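Local coordinates for ML032222a iGluR (Mnemiopsis leidyi, PDB 4YKI), which forms the ligand-binding domain of a ctenophore ionotropic glutamate receptor, binding glycine, which probably drives opening of the receptor's ion channel, at residues N31-V42 / F51-D59. Sequence-based numbering, arbitrary orientation.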
loop_
_atom_site.group_PDB
_atom_site.type_symbol
_atom_site.label_atom_id
_atom_site.label_comp_id
_atom_site.label_asym_id
_atom_site.label_seq_id
_atom_site.Cartn_x
_atom_site.Cartn_y
_atom_site.Cartn_z
ATOM N N ASN B 31 15.021 23.132 10.745
ATOM C CA ASN B 31 13.787 22.387 10.487
ATOM C C ASN B 31 12.609 23.304 10.159
ATOM O O ASN B 31 11.677 22.895 9.473
ATOM C CB ASN B 31 13.437 21.503 11.682
ATOM C CG ASN B 31 14.448 20.395 11.924
ATOM O OD1 ASN B 31 15.242 20.054 11.063
ATOM N ND2 ASN B 31 14.405 19.827 13.111
ATOM N N ASP B 32 12.673 24.547 10.639
ATOM C CA ASP B 32 11.608 25.529 10.415
ATOM C C ASP B 32 11.409 25.881 8.964
ATOM O O ASP B 32 10.376 26.426 8.618
ATOM C CB ASP B 32 11.928 26.865 11.097
ATOM C CG ASP B 32 11.879 26.809 12.579
ATOM O OD1 ASP B 32 11.236 25.898 13.133
ATOM O OD2 ASP B 32 12.461 27.735 13.187
ATOM N N CYS B 33 12.404 25.599 8.136
ATOM C CA CYS B 33 12.295 25.848 6.705
ATOM C C CYS B 33 11.370 24.874 5.991
ATOM O O CYS B 33 10.989 25.105 4.847
ATOM C CB CYS B 33 13.663 25.811 6.041
ATOM S SG CYS B 33 14.803 27.089 6.595
ATOM N N TRP B 34 11.005 23.790 6.670
ATOM C CA TRP B 34 10.270 22.686 6.067
ATOM C C TRP B 34 8.831 22.644 6.571
ATOM O O TRP B 34 8.574 22.902 7.743
ATOM C CB TRP B 34 10.960 21.364 6.380
ATOM C CG TRP B 34 12.317 21.233 5.757
ATOM C CD1 TRP B 34 13.510 21.679 6.270
ATOM C CD2 TRP B 34 12.633 20.621 4.505
ATOM N NE1 TRP B 34 14.532 21.383 5.416
ATOM C CE2 TRP B 34 14.026 20.722 4.329
ATOM C CE3 TRP B 34 11.873 19.980 3.522
ATOM C CZ2 TRP B 34 14.678 20.197 3.213
ATOM C CZ3 TRP B 34 12.525 19.465 2.407
ATOM C CH2 TRP B 34 13.913 19.586 2.260
ATOM N N SER B 35 7.902 22.310 5.678
ATOM C CA SER B 35 6.509 22.116 6.025
ATOM C C SER B 35 5.907 21.132 5.022
ATOM O O SER B 35 6.492 20.846 3.984
ATOM C CB SER B 35 5.740 23.436 6.025
ATOM O OG SER B 35 5.796 24.054 4.751
ATOM N N GLY B 36 4.718 20.626 5.327
ATOM C CA GLY B 36 3.991 19.763 4.421
ATOM C C GLY B 36 3.544 18.470 5.072
ATOM O O GLY B 36 3.760 18.256 6.266
ATOM N N MET B 37 2.886 17.619 4.290
ATOM C CA MET B 37 2.380 16.348 4.791
ATOM C C MET B 37 3.475 15.494 5.409
ATOM O O MET B 37 3.305 14.949 6.508
ATOM C CB MET B 37 1.694 15.592 3.658
ATOM C CG MET B 37 1.276 14.187 4.043
ATOM S SD MET B 37 0.340 13.409 2.737
ATOM C CE MET B 37 -0.099 11.838 3.471
ATOM N N VAL B 38 4.590 15.336 4.708
ATOM C CA VAL B 38 5.663 14.507 5.239
ATOM C C VAL B 38 6.278 15.140 6.492
ATOM O O VAL B 38 6.585 14.455 7.461
ATOM C CB VAL B 38 6.732 14.192 4.158
ATOM C CG1 VAL B 38 7.988 13.594 4.755
ATOM C CG2 VAL B 38 6.126 13.217 3.139
ATOM N N ASN B 39 6.467 16.459 6.488
ATOM C CA ASN B 39 6.964 17.119 7.674
ATOM C C ASN B 39 6.072 16.853 8.886
ATOM O O ASN B 39 6.559 16.603 9.978
ATOM C CB ASN B 39 7.121 18.620 7.458
ATOM C CG ASN B 39 7.753 19.290 8.654
ATOM O OD1 ASN B 39 8.896 19.018 8.997
ATOM N ND2 ASN B 39 7.010 20.169 9.299
ATOM N N ASP B 40 4.760 16.933 8.695
ATOM C CA ASP B 40 3.828 16.665 9.793
ATOM C C ASP B 40 3.977 15.226 10.300
ATOM O O ASP B 40 3.894 14.989 11.489
ATOM C CB ASP B 40 2.371 16.918 9.365
ATOM C CG ASP B 40 2.007 18.384 9.267
ATOM O OD1 ASP B 40 2.784 19.246 9.718
ATOM O OD2 ASP B 40 0.893 18.645 8.776
ATOM N N MET B 41 4.202 14.271 9.399
ATOM C CA MET B 41 4.474 12.891 9.791
ATOM C C MET B 41 5.756 12.789 10.621
ATOM O O MET B 41 5.775 12.122 11.651
ATOM C CB MET B 41 4.587 12.012 8.547
ATOM C CG MET B 41 3.285 11.879 7.780
ATOM S SD MET B 41 3.434 11.189 6.139
ATOM C CE MET B 41 3.964 9.500 6.480
ATOM N N VAL B 42 6.816 13.449 10.168
ATOM C CA VAL B 42 8.113 13.406 10.857
ATOM C C VAL B 42 8.013 14.030 12.244
ATOM O O VAL B 42 8.552 13.501 13.207
ATOM C CB VAL B 42 9.206 14.106 10.025
ATOM C CG1 VAL B 42 10.475 14.321 10.840
ATOM C CG2 VAL B 42 9.523 13.313 8.775
ATOM N N PHE B 51 13.262 11.100 19.107
ATOM C CA PHE B 51 14.472 11.515 18.402
ATOM C C PHE B 51 14.424 12.988 18.036
ATOM O O PHE B 51 13.352 13.572 17.955
ATOM C CB PHE B 51 14.740 10.659 17.141
ATOM C CG PHE B 51 13.645 10.708 16.074
ATOM C CD1 PHE B 51 13.628 11.713 15.105
ATOM C CD2 PHE B 51 12.657 9.728 16.007
ATOM C CE1 PHE B 51 12.655 11.733 14.128
ATOM C CE2 PHE B 51 11.674 9.762 15.016
ATOM C CZ PHE B 51 11.680 10.757 14.083
ATOM N N THR B 52 15.598 13.576 17.840
ATOM C CA THR B 52 15.710 14.863 17.164
ATOM C C THR B 52 16.110 14.598 15.719
ATOM O O THR B 52 16.488 13.486 15.369
ATOM C CB THR B 52 16.738 15.779 17.832
ATOM O OG1 THR B 52 18.021 15.151 17.809
ATOM C CG2 THR B 52 16.357 16.074 19.258
ATOM N N TYR B 53 16.011 15.590 14.855
ATOM C CA TYR B 53 16.290 15.360 13.452
ATOM C C TYR B 53 16.705 16.638 12.752
ATOM O O TYR B 53 16.551 17.751 13.273
ATOM C CB TYR B 53 15.059 14.745 12.739
ATOM C CG TYR B 53 13.841 15.632 12.780
ATOM C CD1 TYR B 53 13.000 15.620 13.878
ATOM C CD2 TYR B 53 13.570 16.523 11.754
ATOM C CE1 TYR B 53 11.919 16.449 13.958
ATOM C CE2 TYR B 53 12.473 17.372 11.826
ATOM C CZ TYR B 53 11.652 17.329 12.941
ATOM O OH TYR B 53 10.564 18.146 13.066
ATOM N N GLU B 54 17.248 16.453 11.559
ATOM C CA GLU B 54 17.478 17.525 10.607
ATOM C C GLU B 54 17.237 16.957 9.229
ATOM O O GLU B 54 17.295 15.747 9.039
ATOM C CB GLU B 54 18.906 18.064 10.713
ATOM C CG GLU B 54 19.974 17.051 10.287
ATOM C CD GLU B 54 21.371 17.552 10.530
ATOM O OE1 GLU B 54 21.915 17.231 11.608
ATOM O OE2 GLU B 54 21.914 18.260 9.651
ATOM N N TYR B 55 17.007 17.832 8.258
ATOM C CA TYR B 55 16.832 17.425 6.880
ATOM C C TYR B 55 18.074 17.750 6.064
ATOM O O TYR B 55 18.650 18.834 6.213
ATOM C CB TYR B 55 15.617 18.128 6.284
ATOM C CG TYR B 55 14.270 17.771 6.882
ATOM C CD1 TYR B 55 13.670 16.548 6.613
ATOM C CD2 TYR B 55 13.586 18.663 7.688
ATOM C CE1 TYR B 55 12.439 16.234 7.134
ATOM C CE2 TYR B 55 12.350 18.357 8.219
ATOM C CZ TYR B 55 11.773 17.146 7.924
ATOM O OH TYR B 55 10.517 16.833 8.402
ATOM N N ILE B 56 18.463 16.830 5.201
ATOM C CA ILE B 56 19.637 16.977 4.335
ATOM C C ILE B 56 19.200 16.704 2.898
ATOM O O ILE B 56 18.685 15.626 2.570
ATOM C CB ILE B 56 20.771 16.005 4.724
ATOM C CG1 ILE B 56 21.207 16.296 6.174
ATOM C CG2 ILE B 56 21.964 16.076 3.718
ATOM C CD1 ILE B 56 22.408 15.539 6.669
ATOM N N GLN B 57 19.395 17.706 2.046
ATOM C CA GLN B 57 19.087 17.563 0.636
ATOM C C GLN B 57 20.307 17.125 -0.147
ATOM O O GLN B 57 21.405 17.567 0.122
ATOM C CB GLN B 57 18.593 18.890 0.076
ATOM C CG GLN B 57 17.447 19.499 0.828
ATOM C CD GLN B 57 16.809 20.610 0.047
ATOM O OE1 GLN B 57 16.278 20.394 -1.045
ATOM N NE2 GLN B 57 16.861 21.824 0.593
ATOM N N PRO B 58 20.126 16.275 -1.160
ATOM C CA PRO B 58 21.271 15.930 -2.005
ATOM C C PRO B 58 21.685 17.121 -2.848
ATOM O O PRO B 58 20.828 17.850 -3.349
ATOM C CB PRO B 58 20.736 14.809 -2.892
ATOM C CG PRO B 58 19.290 15.122 -3.012
ATOM C CD PRO B 58 18.882 15.674 -1.656
ATOM N N ASP B 59 22.984 17.319 -3.004
ATOM C CA ASP B 59 23.471 18.411 -3.819
ATOM C C ASP B 59 22.939 18.352 -5.260
ATOM O O ASP B 59 22.706 19.383 -5.893
ATOM C CB ASP B 59 25.007 18.390 -3.822
ATOM C CG ASP B 59 25.602 18.584 -2.436
ATOM O OD1 ASP B 59 25.010 19.342 -1.647
ATOM O OD2 ASP B 59 26.686 18.013 -2.147
HETATM O O HOH W 1 16.673 20.648 8.817
HETATM O O HOH W 2 17.462 21.468 5.634
HETATM O O HOH W 3 10.273 19.955 11.165
#
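Asn-39 OD1 takes two donors: the hydroxyl of Tyr-55, whose OH lies 2.8 Å from it in the carbonyl plane and on a lone pair, and a water that also bonds to the OH of Tyr-53. With CG anti to the backbone N (chi1 -175°), the Asn-39 amide reaches from the helix to the edge of the Tyr-55 ring. One turn on, Val-42 sets CG1 over the centre of the Tyr-53 ring, 3.7 Å from its centroid, and rests CB 3.4 Å from Tyr-55 OH. The opposite face of Tyr-53 carries the amide of Asn-31, lying nearly parallel to the ring. Asn-31 ND2 gives a nearly straight bond (163°) to Tyr-53 O at 3.0 Å, arriving from above the carbonyl plane, while OD1 is bridged by a second water to Tyr-55 N. Tyr-55 sets CB and CD2 over one face of the Trp-34 indole, the two ring planes inclined at 39°, with Trp-34 CD1 3.3 Å from Tyr-55 CD2; a third water joins Trp-34 NE1 to Tyr-55 O, and Gln-57 CG meets the six-membered ring at its edge. A leucine in place of Trp-34 would probably open a gap beside Tyr-55 CB and CD2 and leave that water without its indole partner. Helix 37-49 and its 31-35 lead-in thus pack on strand 52-56, an outer strand of the parallel 2-1-3 sheet, as in the first lobe of bilobed, periplasmic-binding-protein-like glutamate receptor ligand-binding domains.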